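Local structure of diacylglycerol lipase (Aspergillus oryzae, 5XK2) at residues E16-W21 and P223-T228; S267-W270 and A275-C278; T122-V127 and S160-D165; F103-P108 and G113-L118; P31-A36 and K41-V46. The protein is a fungal class 3 lipase of the alpha/beta-hydrolase fold that probably hydrolyses the ester bonds of mono- and diacylglycerols. One frame throughout, in Å; residues are numbered along the deposited sequence.

Interaction 1: residues E16-W21 and P223-T228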
# COMPACT_ATOMS: atom_id res chain seq x y z
N GLU A 16 -21.88 11.71 18.41
CA GLU A 16 -22.81 11.34 17.35
C GLU A 16 -22.51 12.14 16.08
O GLU A 16 -22.58 11.61 14.97
CB GLU A 16 -24.26 11.57 17.80
CG GLU A 16 -24.73 10.52 18.82
CD GLU A 16 -25.05 9.16 18.19
OE1 GLU A 16 -24.14 8.49 17.66
OE2 GLU A 16 -26.23 8.75 18.24
N ASP A 17 -22.16 13.41 16.26
CA ASP A 17 -21.79 14.27 15.13
C ASP A 17 -20.58 13.66 14.40
O ASP A 17 -20.57 13.53 13.17
CB ASP A 17 -21.47 15.68 15.63
CG ASP A 17 -21.13 16.66 14.51
OD1 ASP A 17 -22.06 17.13 13.82
OD2 ASP A 17 -19.92 16.97 14.34
N PHE A 18 -19.58 13.27 15.18
CA PHE A 18 -18.36 12.70 14.61
C PHE A 18 -18.64 11.41 13.83
O PHE A 18 -18.01 11.15 12.80
CB PHE A 18 -17.34 12.39 15.72
CG PHE A 18 -16.76 13.61 16.39
CD1 PHE A 18 -16.92 14.88 15.87
CD2 PHE A 18 -16.03 13.46 17.57
CE1 PHE A 18 -16.35 15.98 16.49
CE2 PHE A 18 -15.46 14.55 18.20
CZ PHE A 18 -15.62 15.81 17.68
N LYS A 19 -19.57 10.61 14.34
CA LYS A 19 -19.96 9.36 13.67
C LYS A 19 -20.76 9.59 12.39
O LYS A 19 -20.92 8.68 11.57
CB LYS A 19 -20.78 8.50 14.63
CG LYS A 19 -19.93 7.89 15.74
CD LYS A 19 -20.81 7.22 16.80
CE LYS A 19 -19.94 6.55 17.86
NZ LYS A 19 -20.79 5.85 18.87
N PHE A 20 -21.33 10.79 12.25
CA PHE A 20 -22.08 11.11 11.05
C PHE A 20 -21.21 11.57 9.87
O PHE A 20 -21.30 11.01 8.77
CB PHE A 20 -23.12 12.18 11.37
CG PHE A 20 -23.92 12.64 10.18
CD1 PHE A 20 -24.80 11.78 9.56
CD2 PHE A 20 -23.77 13.93 9.68
CE1 PHE A 20 -25.56 12.18 8.46
CE2 PHE A 20 -24.52 14.34 8.59
CZ PHE A 20 -25.40 13.47 7.97
N TRP A 21 -20.34 12.56 10.07
CA TRP A 21 -19.67 13.15 8.92
C TRP A 21 -18.70 12.17 8.27
O TRP A 21 -18.40 12.29 7.08
CB TRP A 21 -18.96 14.48 9.29
CG TRP A 21 -19.95 15.48 9.80
CD1 TRP A 21 -20.16 15.85 11.09
CD2 TRP A 21 -20.94 16.17 9.02
NE1 TRP A 21 -21.20 16.76 11.17
CE2 TRP A 21 -21.70 16.95 9.91
CE3 TRP A 21 -21.26 16.19 7.65
CZ2 TRP A 21 -22.74 17.78 9.48
CZ3 TRP A 21 -22.30 17.01 7.23
CH2 TRP A 21 -23.03 17.78 8.14
N PRO A 223 -6.66 20.43 17.74
CA PRO A 223 -6.25 19.26 18.53
C PRO A 223 -6.34 17.95 17.77
O PRO A 223 -6.84 17.88 16.65
CB PRO A 223 -7.25 19.26 19.69
CG PRO A 223 -8.51 19.81 19.06
CD PRO A 223 -8.02 20.86 18.07
N GLU A 224 -5.91 16.89 18.44
CA GLU A 224 -6.04 15.52 17.94
C GLU A 224 -7.20 14.86 18.67
O GLU A 224 -7.24 14.88 19.90
CB GLU A 224 -4.75 14.74 18.19
CG GLU A 224 -4.84 13.21 17.89
CD GLU A 224 -3.56 12.46 18.29
OE1 GLU A 224 -2.56 13.10 18.69
OE2 GLU A 224 -3.55 11.22 18.22
N TYR A 225 -8.12 14.26 17.92
CA TYR A 225 -9.15 13.44 18.54
C TYR A 225 -8.68 12.02 18.38
O TYR A 225 -8.82 11.42 17.32
CB TYR A 225 -10.53 13.67 17.88
CG TYR A 225 -11.09 15.04 18.21
CD1 TYR A 225 -10.68 16.18 17.51
CD2 TYR A 225 -12.00 15.19 19.25
CE1 TYR A 225 -11.17 17.42 17.84
CE2 TYR A 225 -12.49 16.44 19.59
CZ TYR A 225 -12.07 17.55 18.87
OH TYR A 225 -12.56 18.82 19.19
N TYR A 226 -8.16 11.47 19.48
CA TYR A 226 -7.46 10.19 19.47
C TYR A 226 -8.44 9.10 19.87
O TYR A 226 -8.90 9.06 21.02
CB TYR A 226 -6.27 10.27 20.43
CG TYR A 226 -5.46 9.01 20.63
CD1 TYR A 226 -5.05 8.21 19.56
CD2 TYR A 226 -5.05 8.66 21.92
CE1 TYR A 226 -4.27 7.08 19.77
CE2 TYR A 226 -4.26 7.55 22.13
CZ TYR A 226 -3.88 6.76 21.07
OH TYR A 226 -3.10 5.66 21.33
N ILE A 227 -8.77 8.24 18.92
CA ILE A 227 -9.74 7.16 19.14
C ILE A 227 -9.00 5.91 19.56
O ILE A 227 -8.10 5.46 18.87
CB ILE A 227 -10.55 6.84 17.87
CG1 ILE A 227 -11.21 8.09 17.30
CG2 ILE A 227 -11.58 5.73 18.16
CD1 ILE A 227 -11.61 7.89 15.83
N THR A 228 -9.33 5.39 20.74
CA THR A 228 -8.70 4.17 21.26
C THR A 228 -9.60 2.92 21.28
O THR A 228 -9.27 1.93 21.93
CB THR A 228 -8.09 4.42 22.64
OG1 THR A 228 -9.05 5.06 23.49
CG2 THR A 228 -6.85 5.30 22.50
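Phe18, on the inward side of helix 14-27, drives the edge of its ring into the face of Tyr225 on strand 224-227. The two rings make a T-shaped stack, their centroids 5.1 Å apart and their planes at 74°. The touching is done by the far corner of the phenylalanine: its CE2 lies 3.7 Å from Tyr225 CD2, and its CZ stands 3.7 Å from Tyr225 CE2. Both side chains hold CG anti to the carbonyl carbon (chi1 near -70°), and each reaches out from its backbone toward the other. This reach is needed, because the nearest CA atoms, those of Phe18 and Tyr225, remain 10.0 Å apart, a gap the two six-membered rings together bridge. The tight part is therefore a single aromatic pair, buried and further enclosed by Phe201 and Tyr199 of the neighbouring strand 198-203.

Around it the segments diverge. Glu16 and Lys19 sit on the looser, more solvent-accessible flank of the helix, where long charged chains are at home; Lys19 NZ finds the carbonyl of Val235. On a further side of the helix, Trp21 NE1 donates to Asp17 OD1 over 2.8 Å, from above the carboxylate plane, and steadies that group, while the bond between Asp17 OD2 and Tyr176 OH links the helix to strand 173-178.

No hydrogen bond joins 16-21 to 223-228, so what holds these two segments together is probably dispersion and the attraction of a slightly positive C-H edge for the electron-rich face.

Interaction 2: residues S267-W270 and A275-C278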
# COMPACT_ATOMS: atom_id res chain seq x y z
N SER A 267 -5.55 -0.33 11.55
CA SER A 267 -6.09 0.78 12.34
C SER A 267 -6.56 1.93 11.46
O SER A 267 -7.44 2.71 11.83
CB SER A 267 -5.05 1.30 13.34
OG SER A 267 -4.78 0.28 14.30
N HIS A 268 -5.97 2.03 10.27
CA HIS A 268 -6.26 3.15 9.37
C HIS A 268 -7.67 3.12 8.80
O HIS A 268 -8.20 4.17 8.43
CB HIS A 268 -5.26 3.16 8.19
CG HIS A 268 -5.34 4.38 7.32
ND1 HIS A 268 -5.16 5.66 7.81
CD2 HIS A 268 -5.53 4.51 5.99
CE1 HIS A 268 -5.25 6.52 6.81
NE2 HIS A 268 -5.47 5.85 5.69
N VAL A 269 -8.26 1.93 8.67
CA VAL A 269 -9.53 1.84 7.96
C VAL A 269 -10.73 1.84 8.89
O VAL A 269 -11.86 1.87 8.39
CB VAL A 269 -9.57 0.61 7.03
CG1 VAL A 269 -8.34 0.62 6.13
CG2 VAL A 269 -9.62 -0.69 7.83
N TRP A 270 -10.51 1.85 10.21
CA TRP A 270 -11.62 1.84 11.15
C TRP A 270 -11.66 3.16 11.92
O TRP A 270 -11.00 3.29 12.95
CB TRP A 270 -11.48 0.66 12.13
CG TRP A 270 -11.53 -0.67 11.45
CD1 TRP A 270 -10.48 -1.46 11.09
CD2 TRP A 270 -12.72 -1.37 11.01
NE1 TRP A 270 -10.94 -2.61 10.46
CE2 TRP A 270 -12.30 -2.57 10.40
CE3 TRP A 270 -14.08 -1.08 11.07
CZ2 TRP A 270 -13.21 -3.48 9.85
CZ3 TRP A 270 -14.99 -2.01 10.53
CH2 TRP A 270 -14.54 -3.18 9.93
N ALA A 275 -14.20 2.81 6.97
CA ALA A 275 -14.28 4.06 6.23
C ALA A 275 -14.11 3.91 4.74
O ALA A 275 -14.70 4.65 3.96
CB ALA A 275 -13.23 5.05 6.78
N ASP A 276 -13.23 2.99 4.34
CA ASP A 276 -12.95 2.80 2.92
C ASP A 276 -13.63 1.57 2.30
O ASP A 276 -13.21 1.10 1.24
CB ASP A 276 -11.44 2.73 2.69
CG ASP A 276 -10.82 1.49 3.28
OD1 ASP A 276 -11.43 0.89 4.19
OD2 ASP A 276 -9.73 1.09 2.82
N ALA A 277 -14.61 0.99 2.99
CA ALA A 277 -15.21 -0.26 2.52
C ALA A 277 -15.81 -0.18 1.11
O ALA A 277 -15.92 -1.19 0.43
CB ALA A 277 -16.27 -0.73 3.49
N CYS A 278 -16.18 1.02 0.68
CA CYS A 278 -16.90 1.16 -0.59
C CYS A 278 -15.95 1.12 -1.78
O CYS A 278 -16.40 1.12 -2.92
CB CYS A 278 -17.71 2.46 -0.60
SG CYS A 278 -19.18 2.43 -1.66
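Asp276 OD2, which rests 3.6 Å from Val269 CG1, is gripped twice: by a hydrogen bond with Tyr92 OH and by a salt bridge to Arg95 NH2 of the second subunit. The contact closes the loop that follows His268, the probable catalytic histidine of the alpha/beta-hydrolase fold, whose NE2 is bonded to Ser153 OG and whose ND1 is bonded to Asp206 OD2. One backbone bond does the closing, Ala275 N donating to Val269 O at 2.9 Å with a nearly straight N-H angle of 167°. Beside it, the carboxylate of Asp276 crosses the valine at a slant, OD1 coming within 3.4 Å of Val269 CB. Its CG sits between the backbone N and the carbonyl carbon (chi1 68°), a torsion that folds the acid back toward Val269. The compact, branched valine presents hydrocarbon to the carboxylate, whose OD2 finds its polar partners in Tyr92 and in Arg95 of the second subunit; that arginine also packs on Val269, making this a place where the two chains meet. The methyl of Ala275 points toward the other segment, its CB 3.8 Å from Val269 O. Two residues beyond Asp276, Cys278 SG is joined in a disulfide to Cys30 SG.

Interaction 3: residues T122-V127 and S160-D165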
# COMPACT_ATOMS: atom_id res chain seq x y z
N THR A 122 -1.35 20.53 -4.36
CA THR A 122 -1.60 20.40 -5.80
C THR A 122 -2.97 19.77 -6.08
O THR A 122 -3.73 20.26 -6.94
CB THR A 122 -0.49 19.57 -6.48
OG1 THR A 122 0.76 20.26 -6.33
CG2 THR A 122 -0.80 19.38 -7.97
N ALA A 123 -3.31 18.73 -5.32
CA ALA A 123 -4.59 18.06 -5.48
C ALA A 123 -5.75 19.03 -5.28
O ALA A 123 -6.71 19.05 -6.05
CB ALA A 123 -4.70 16.88 -4.52
N TRP A 124 -5.67 19.85 -4.23
CA TRP A 124 -6.70 20.84 -3.96
C TRP A 124 -6.76 21.88 -5.07
O TRP A 124 -7.84 22.25 -5.52
CB TRP A 124 -6.44 21.52 -2.61
CG TRP A 124 -7.11 22.86 -2.39
CD1 TRP A 124 -6.49 24.04 -2.09
CD2 TRP A 124 -8.52 23.14 -2.42
NE1 TRP A 124 -7.42 25.04 -1.93
CE2 TRP A 124 -8.67 24.52 -2.12
CE3 TRP A 124 -9.67 22.37 -2.67
CZ2 TRP A 124 -9.92 25.15 -2.07
CZ3 TRP A 124 -10.91 22.99 -2.60
CH2 TRP A 124 -11.03 24.36 -2.31
N LYS A 125 -5.59 22.33 -5.51
CA LYS A 125 -5.55 23.38 -6.55
C LYS A 125 -6.21 22.94 -7.86
O LYS A 125 -6.79 23.77 -8.56
CB LYS A 125 -4.11 23.80 -6.83
CG LYS A 125 -3.51 24.69 -5.77
CD LYS A 125 -2.35 25.47 -6.34
CE LYS A 125 -2.84 26.51 -7.34
NZ LYS A 125 -1.72 27.03 -8.16
N VAL A 126 -6.11 21.66 -8.18
CA VAL A 126 -6.70 21.13 -9.42
C VAL A 126 -8.22 21.23 -9.40
O VAL A 126 -8.85 21.45 -10.43
CB VAL A 126 -6.25 19.67 -9.67
CG1 VAL A 126 -7.09 19.00 -10.75
CG2 VAL A 126 -4.78 19.62 -10.06
N VAL A 127 -8.83 21.02 -8.23
CA VAL A 127 -10.29 21.12 -8.13
C VAL A 127 -10.86 22.39 -7.48
O VAL A 127 -12.09 22.56 -7.41
CB VAL A 127 -10.86 19.88 -7.40
CG1 VAL A 127 -10.67 18.63 -8.26
CG2 VAL A 127 -10.20 19.69 -6.04
N SER A 160 -7.94 19.06 4.70
CA SER A 160 -7.30 19.97 5.66
C SER A 160 -6.85 21.27 4.98
O SER A 160 -7.12 22.38 5.48
CB SER A 160 -6.09 19.30 6.33
OG SER A 160 -6.52 18.18 7.10
N LEU A 161 -6.17 21.12 3.84
CA LEU A 161 -5.67 22.29 3.13
C LEU A 161 -6.81 23.04 2.43
O LEU A 161 -6.80 24.27 2.37
CB LEU A 161 -4.61 21.89 2.11
CG LEU A 161 -3.32 21.32 2.72
CD1 LEU A 161 -2.42 20.81 1.60
CD2 LEU A 161 -2.58 22.39 3.55
N ALA A 162 -7.80 22.32 1.91
CA ALA A 162 -8.97 22.97 1.31
C ALA A 162 -9.70 23.83 2.33
O ALA A 162 -10.06 24.97 2.04
CB ALA A 162 -9.93 21.93 0.71
N ALA A 163 -9.95 23.29 3.52
CA ALA A 163 -10.62 24.05 4.56
C ALA A 163 -9.83 25.32 4.90
O ALA A 163 -10.41 26.40 5.04
CB ALA A 163 -10.83 23.19 5.83
N ALA A 164 -8.52 25.18 5.05
CA ALA A 164 -7.65 26.30 5.40
C ALA A 164 -7.81 27.42 4.37
O ALA A 164 -8.01 28.59 4.71
CB ALA A 164 -6.21 25.85 5.47
N ASP A 165 -7.73 27.04 3.11
CA ASP A 165 -7.80 28.00 2.00
C ASP A 165 -9.19 28.63 1.92
O ASP A 165 -9.33 29.87 1.85
CB ASP A 165 -7.43 27.28 0.70
CG ASP A 165 -7.20 28.22 -0.48
OD1 ASP A 165 -6.93 29.42 -0.27
OD2 ASP A 165 -7.27 27.73 -1.63
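The indole of Trp124 carries Ala162 on one face and the carboxylate of Asp165 at its edge. Ala162 CB sits 3.6 Å from the centroid of the six-membered ring and 18° off its normal, a CH-pi contact, with CB approaching CE3 to 3.4 Å. The carboxylate plane stands almost perpendicular to the ring. This is a helix-helix crossing of the alpha/beta-hydrolase fold: helix 118-138 packs against helix 154-168, which follows the probable nucleophile elbow, and both lean on Phe88 of strand 83-89. The local axes pass 9.6 Å apart and cross at -58°.

Each residue fits its place. Tryptophan is long and flat enough to bridge the helices, and chi1 of 160°, which sets CG anti to the backbone N, sends the ring across to the partner helix. Alanine at 162 is small enough to let that ring lie close to the helix backbone, the nearest CA atoms, Trp124 and Ala162, being 6.1 Å apart. The Leu161 side chain does not reach the indole; it packs on Phe120 and Trp121 of helix 118-138. Trp121 also sets an edge-to-face stack with Trp124.

Asp165 lies three residues after Ala162, nearly one helical turn on, and so reaches the same ring. A buried acid needs strong partners: Arg128 NH1 forms a salt bridge with Asp165 OD2, the same oxygen that accepts the indole N-H, and probably favours the charged form. Trp124 NE1 points at the anti lone pair of Asp165 OD2, 2.7 Å away and only slightly out of the ring plane.

Interaction 4: residues F103-P108 and G113-L118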
# COMPACT_ATOMS: atom_id res chain seq x y z
N PHE A 103 8.82 14.24 0.63
CA PHE A 103 7.56 14.98 0.73
C PHE A 103 7.86 16.48 0.70
O PHE A 103 7.82 17.15 1.73
CB PHE A 103 6.81 14.63 2.03
CG PHE A 103 6.39 13.17 2.13
CD1 PHE A 103 5.20 12.73 1.57
CD2 PHE A 103 7.18 12.26 2.80
CE1 PHE A 103 4.81 11.39 1.67
CE2 PHE A 103 6.80 10.92 2.90
CZ PHE A 103 5.61 10.50 2.34
N PRO A 104 8.19 17.01 -0.49
CA PRO A 104 8.55 18.43 -0.59
C PRO A 104 7.42 19.37 -0.20
O PRO A 104 6.24 19.06 -0.40
CB PRO A 104 8.90 18.60 -2.07
CG PRO A 104 8.21 17.48 -2.76
CD PRO A 104 8.23 16.33 -1.79
N GLN A 105 7.82 20.53 0.33
CA GLN A 105 6.89 21.58 0.75
C GLN A 105 6.77 22.66 -0.32
O GLN A 105 7.67 22.84 -1.15
CB GLN A 105 7.34 22.22 2.06
CG GLN A 105 7.34 21.22 3.21
CD GLN A 105 7.61 21.85 4.53
OE1 GLN A 105 8.23 22.91 4.60
NE2 GLN A 105 7.16 21.21 5.60
N THR A 106 5.61 23.32 -0.35
CA THR A 106 5.37 24.41 -1.29
C THR A 106 4.71 25.57 -0.55
O THR A 106 4.18 25.39 0.54
CB THR A 106 4.49 23.92 -2.46
OG1 THR A 106 4.52 24.85 -3.54
CG2 THR A 106 3.04 23.69 -2.01
N ASP A 107 4.75 26.78 -1.13
CA ASP A 107 4.12 27.95 -0.52
C ASP A 107 2.69 28.10 -1.04
O ASP A 107 2.49 28.42 -2.21
CB ASP A 107 4.95 29.21 -0.85
CG ASP A 107 4.44 30.48 -0.17
OD1 ASP A 107 3.32 30.50 0.38
OD2 ASP A 107 5.18 31.49 -0.19
N PRO A 108 1.68 27.80 -0.20
CA PRO A 108 0.26 27.92 -0.55
C PRO A 108 -0.28 29.35 -0.58
O PRO A 108 -1.45 29.52 -0.92
CB PRO A 108 -0.43 27.09 0.53
CG PRO A 108 0.41 27.33 1.73
CD PRO A 108 1.84 27.40 1.21
N GLY A 113 5.38 32.65 6.15
CA GLY A 113 6.27 31.52 6.38
C GLY A 113 5.56 30.17 6.30
O GLY A 113 6.14 29.14 6.65
N CYS A 114 4.32 30.19 5.84
CA CYS A 114 3.52 28.96 5.83
C CYS A 114 3.88 28.09 4.63
O CYS A 114 4.12 28.59 3.53
CB CYS A 114 2.04 29.31 5.84
SG CYS A 114 1.59 30.04 7.45
N LYS A 115 3.98 26.78 4.86
CA LYS A 115 4.31 25.84 3.80
C LYS A 115 3.42 24.63 3.94
O LYS A 115 3.09 24.24 5.05
CB LYS A 115 5.78 25.40 3.85
CG LYS A 115 6.78 26.57 3.84
CD LYS A 115 6.92 27.16 2.47
CE LYS A 115 8.02 26.44 1.72
NZ LYS A 115 9.16 26.18 2.64
N ALA A 116 3.02 24.06 2.81
CA ALA A 116 2.15 22.88 2.77
C ALA A 116 2.78 21.76 1.98
O ALA A 116 3.67 22.00 1.16
CB ALA A 116 0.80 23.24 2.16
N GLU A 117 2.31 20.54 2.21
CA GLU A 117 2.77 19.39 1.44
C GLU A 117 2.39 19.60 -0.03
O GLU A 117 1.23 19.84 -0.34
CB GLU A 117 2.13 18.11 2.00
CG GLU A 117 2.97 16.86 1.84
CD GLU A 117 2.76 16.16 0.50
OE1 GLU A 117 3.63 15.35 0.13
OE2 GLU A 117 1.73 16.41 -0.16
N LEU A 118 3.37 19.50 -0.94
CA LEU A 118 3.14 19.85 -2.34
C LEU A 118 2.06 18.99 -3.00
O LEU A 118 1.19 19.50 -3.71
CB LEU A 118 4.44 19.72 -3.14
CG LEU A 118 4.28 19.90 -4.66
CD1 LEU A 118 3.85 21.30 -5.01
CD2 LEU A 118 5.57 19.53 -5.36
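Glu117 swings its CG anti to the backbone N (chi1 -150°) and then bends at chi2, which brings OE1 back to the edge of the Phe103 ring, 3.4 Å from CD1. On the other strand Thr106 holds OG1 anti to its N and tucks CG2 in between N and the carbonyl carbon. Thr106 CG2 lies 3.6 Å from Ala116 O, and Thr106 CB meets Leu118 CD1 at 3.7 Å, the threonine and leucine side chains crossing nearly at right angles.

The frame is a small antiparallel beta hairpin. Thr106 and Ala116 form its hydrogen-bonded pair, with Thr106 N to Ala116 O at 2.8 Å and Ala116 N to Thr106 O at 2.9 Å. A third bond, Leu118 N to Pro104 O, carries the pairing to the start of helix 118-138. Beta-branched threonine favours the extended backbone, and small Ala116 admits the Pro108 ring, Pro108 CG to Ala116 CB 4.1 Å. Lys115, bent along its length, folds its methylenes over the Thr106 carbonyl and toward Gln105. Near the turn the disulfide between Cys114 and Cys111 ties the chain, and Asp107 OD1 accepts from Gly109 N.

Glu117 stands at the N-cap of helix 118-138, where OE2 takes Phe120 N. The acid thus has two roles: one oxygen caps the helix start and probably gains from its dipole, while the other rests against the slightly positive edge of a ring in the loop before the hairpin.

Interaction 5: residues P31-A36 and K41-V46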
# COMPACT_ATOMS: atom_id res chain seq x y z
N PRO A 31 -17.30 4.68 -6.49
CA PRO A 31 -17.14 5.29 -7.81
C PRO A 31 -18.40 6.01 -8.30
O PRO A 31 -18.28 7.08 -8.90
CB PRO A 31 -16.79 4.10 -8.71
CG PRO A 31 -16.11 3.14 -7.75
CD PRO A 31 -16.90 3.26 -6.48
N ASN A 32 -19.58 5.47 -8.02
CA ASN A 32 -20.80 6.13 -8.46
C ASN A 32 -20.94 7.56 -7.93
O ASN A 32 -21.53 8.40 -8.59
CB ASN A 32 -22.04 5.32 -8.04
CG ASN A 32 -22.08 5.08 -6.53
OD1 ASN A 32 -21.23 4.37 -6.00
ND2 ASN A 32 -23.06 5.66 -5.85
N ASN A 33 -20.41 7.83 -6.73
CA ASN A 33 -20.57 9.16 -6.16
C ASN A 33 -19.59 10.16 -6.75
O ASN A 33 -19.94 11.32 -6.90
CB ASN A 33 -20.39 9.12 -4.64
CG ASN A 33 -21.52 8.39 -3.94
OD1 ASN A 33 -22.68 8.45 -4.37
ND2 ASN A 33 -21.18 7.67 -2.86
N TYR A 34 -18.39 9.73 -7.11
CA TYR A 34 -17.49 10.74 -7.65
C TYR A 34 -17.51 10.88 -9.18
O TYR A 34 -16.77 11.69 -9.74
CB TYR A 34 -16.04 10.53 -7.15
CG TYR A 34 -15.35 9.21 -7.42
CD1 TYR A 34 -14.89 8.87 -8.69
CD2 TYR A 34 -15.06 8.35 -6.37
CE1 TYR A 34 -14.20 7.66 -8.91
CE2 TYR A 34 -14.40 7.16 -6.58
CZ TYR A 34 -13.97 6.82 -7.83
OH TYR A 34 -13.30 5.64 -8.02
N VAL A 35 -18.32 10.07 -9.86
CA VAL A 35 -18.68 10.40 -11.25
C VAL A 35 -20.13 10.90 -11.41
O VAL A 35 -20.58 11.14 -12.52
CB VAL A 35 -18.45 9.22 -12.18
CG1 VAL A 35 -17.00 8.74 -12.04
CG2 VAL A 35 -19.44 8.09 -11.88
N ALA A 36 -20.85 11.01 -10.30
CA ALA A 36 -22.28 11.35 -10.36
C ALA A 36 -22.56 12.69 -11.04
O ALA A 36 -21.82 13.67 -10.86
CB ALA A 36 -22.87 11.35 -8.95
N LYS A 41 -28.51 11.03 -6.03
CA LYS A 41 -28.43 10.85 -4.57
C LYS A 41 -27.13 10.16 -4.20
O LYS A 41 -26.73 9.19 -4.86
CB LYS A 41 -29.60 10.00 -4.06
CG LYS A 41 -30.98 10.56 -4.29
CD LYS A 41 -31.15 11.88 -3.61
CE LYS A 41 -32.61 12.13 -3.24
NZ LYS A 41 -33.45 12.36 -4.44
N LEU A 42 -26.43 10.68 -3.19
CA LEU A 42 -25.30 9.95 -2.63
C LEU A 42 -25.77 8.59 -2.15
O LEU A 42 -26.81 8.48 -1.52
CB LEU A 42 -24.68 10.72 -1.46
CG LEU A 42 -23.85 11.95 -1.82
CD1 LEU A 42 -23.46 12.64 -0.53
CD2 LEU A 42 -22.59 11.57 -2.61
N ASN A 43 -25.04 7.54 -2.49
CA ASN A 43 -25.37 6.24 -1.92
C ASN A 43 -24.15 5.35 -1.93
O ASN A 43 -23.27 5.49 -2.78
CB ASN A 43 -26.54 5.60 -2.67
CG ASN A 43 -26.21 5.23 -4.07
OD1 ASN A 43 -25.84 4.08 -4.35
ND2 ASN A 43 -26.32 6.20 -4.98
N CYS A 44 -24.09 4.43 -0.97
CA CYS A 44 -22.92 3.58 -0.82
C CYS A 44 -23.35 2.13 -0.94
O CYS A 44 -24.07 1.63 -0.08
CB CYS A 44 -22.24 3.81 0.53
SG CYS A 44 -21.88 5.62 0.83
N SER A 45 -22.89 1.48 -2.01
CA SER A 45 -23.27 0.12 -2.34
C SER A 45 -23.00 -0.85 -1.23
O SER A 45 -23.76 -1.80 -1.05
CB SER A 45 -22.52 -0.34 -3.60
OG SER A 45 -22.92 0.43 -4.71
N VAL A 46 -21.92 -0.62 -0.48
CA VAL A 46 -21.54 -1.53 0.61
C VAL A 46 -22.26 -1.23 1.93
O VAL A 46 -22.07 -1.94 2.92
CB VAL A 46 -20.02 -1.51 0.85
CG1 VAL A 46 -19.29 -1.87 -0.44
CG2 VAL A 46 -19.59 -0.15 1.35
O HOH W 1 -24.47 9.01 -6.42
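Asn33 and Asn32 hold the backbone of Asn43 with their amides. Asn33 OD1 accepts Asn43 N at 3.2 Å, in the carbonyl plane and on a lone pair, while Asn33 ND2 returns a bond of 3.0 Å to Asn43 O. One side-chain amide thus meets both the N-H and the C=O of a single residue, although the second bond is bent (137°) and comes from above the carbonyl plane. Asn32 ND2 reaches Asn43 O as well, at 3.1 Å and almost straight (174°). The two donors come from opposite faces of that carbonyl, and Asn32 gets there because chi1 of 56° turns its CG between N and the carbonyl carbon. Asparagine suits position 33 as a short chain ending in a donor and an acceptor; Asn32 contributes its N-H.

The next shell fixes these groups. A water gives hydrogens to Asn33 OD1 and to Lys41 O, both at 2.8 Å. Asn43 ND2 bonds to Lys41 O at 3.0 Å, which fixes the Asn43 amide against its own backbone. Leu42 brings CD2 to 3.6 Å from Asn33 CG, and its other sides meet Val59, Phe74 and Ala76 of the sheet. Asn33 ND2 also donates to Ala27 O, at the end of helix 14-27.

Further out, Glu53 takes Cys44 N, and the Cys44-Cys49 disulfide ties the loop to the residue before helix 50-55. Side-chain amides bonding to backbone, Asn33 to both polar groups of Asn43, tether this irregular loop to short helix 31-34 in the N-terminal region of the lipase 3 family.

Interactions 1, 2 and 3 are buried, whereas 4 and 5 are partly exposed. Interaction 1 sets a helix on a strand of the central sheet, interaction 3 a helix on a helix, on opposite sides of the chain's centre, their centres 22 Å apart: one relies on aromatic rings alone, the other adds a buried acid. Interaction 4 runs straight into helix 118-138 used by interaction 3; they touch at Leu161 and Ala116. Backbone bonding dominates the hairpin, while side-chain amides dominate interaction 5. Interactions 2 and 5 pack together where Cys278 meets the 41-46 loop, joining the C-terminal end to the N-terminal region. Only interactions 2 and 4 reach the second subunit.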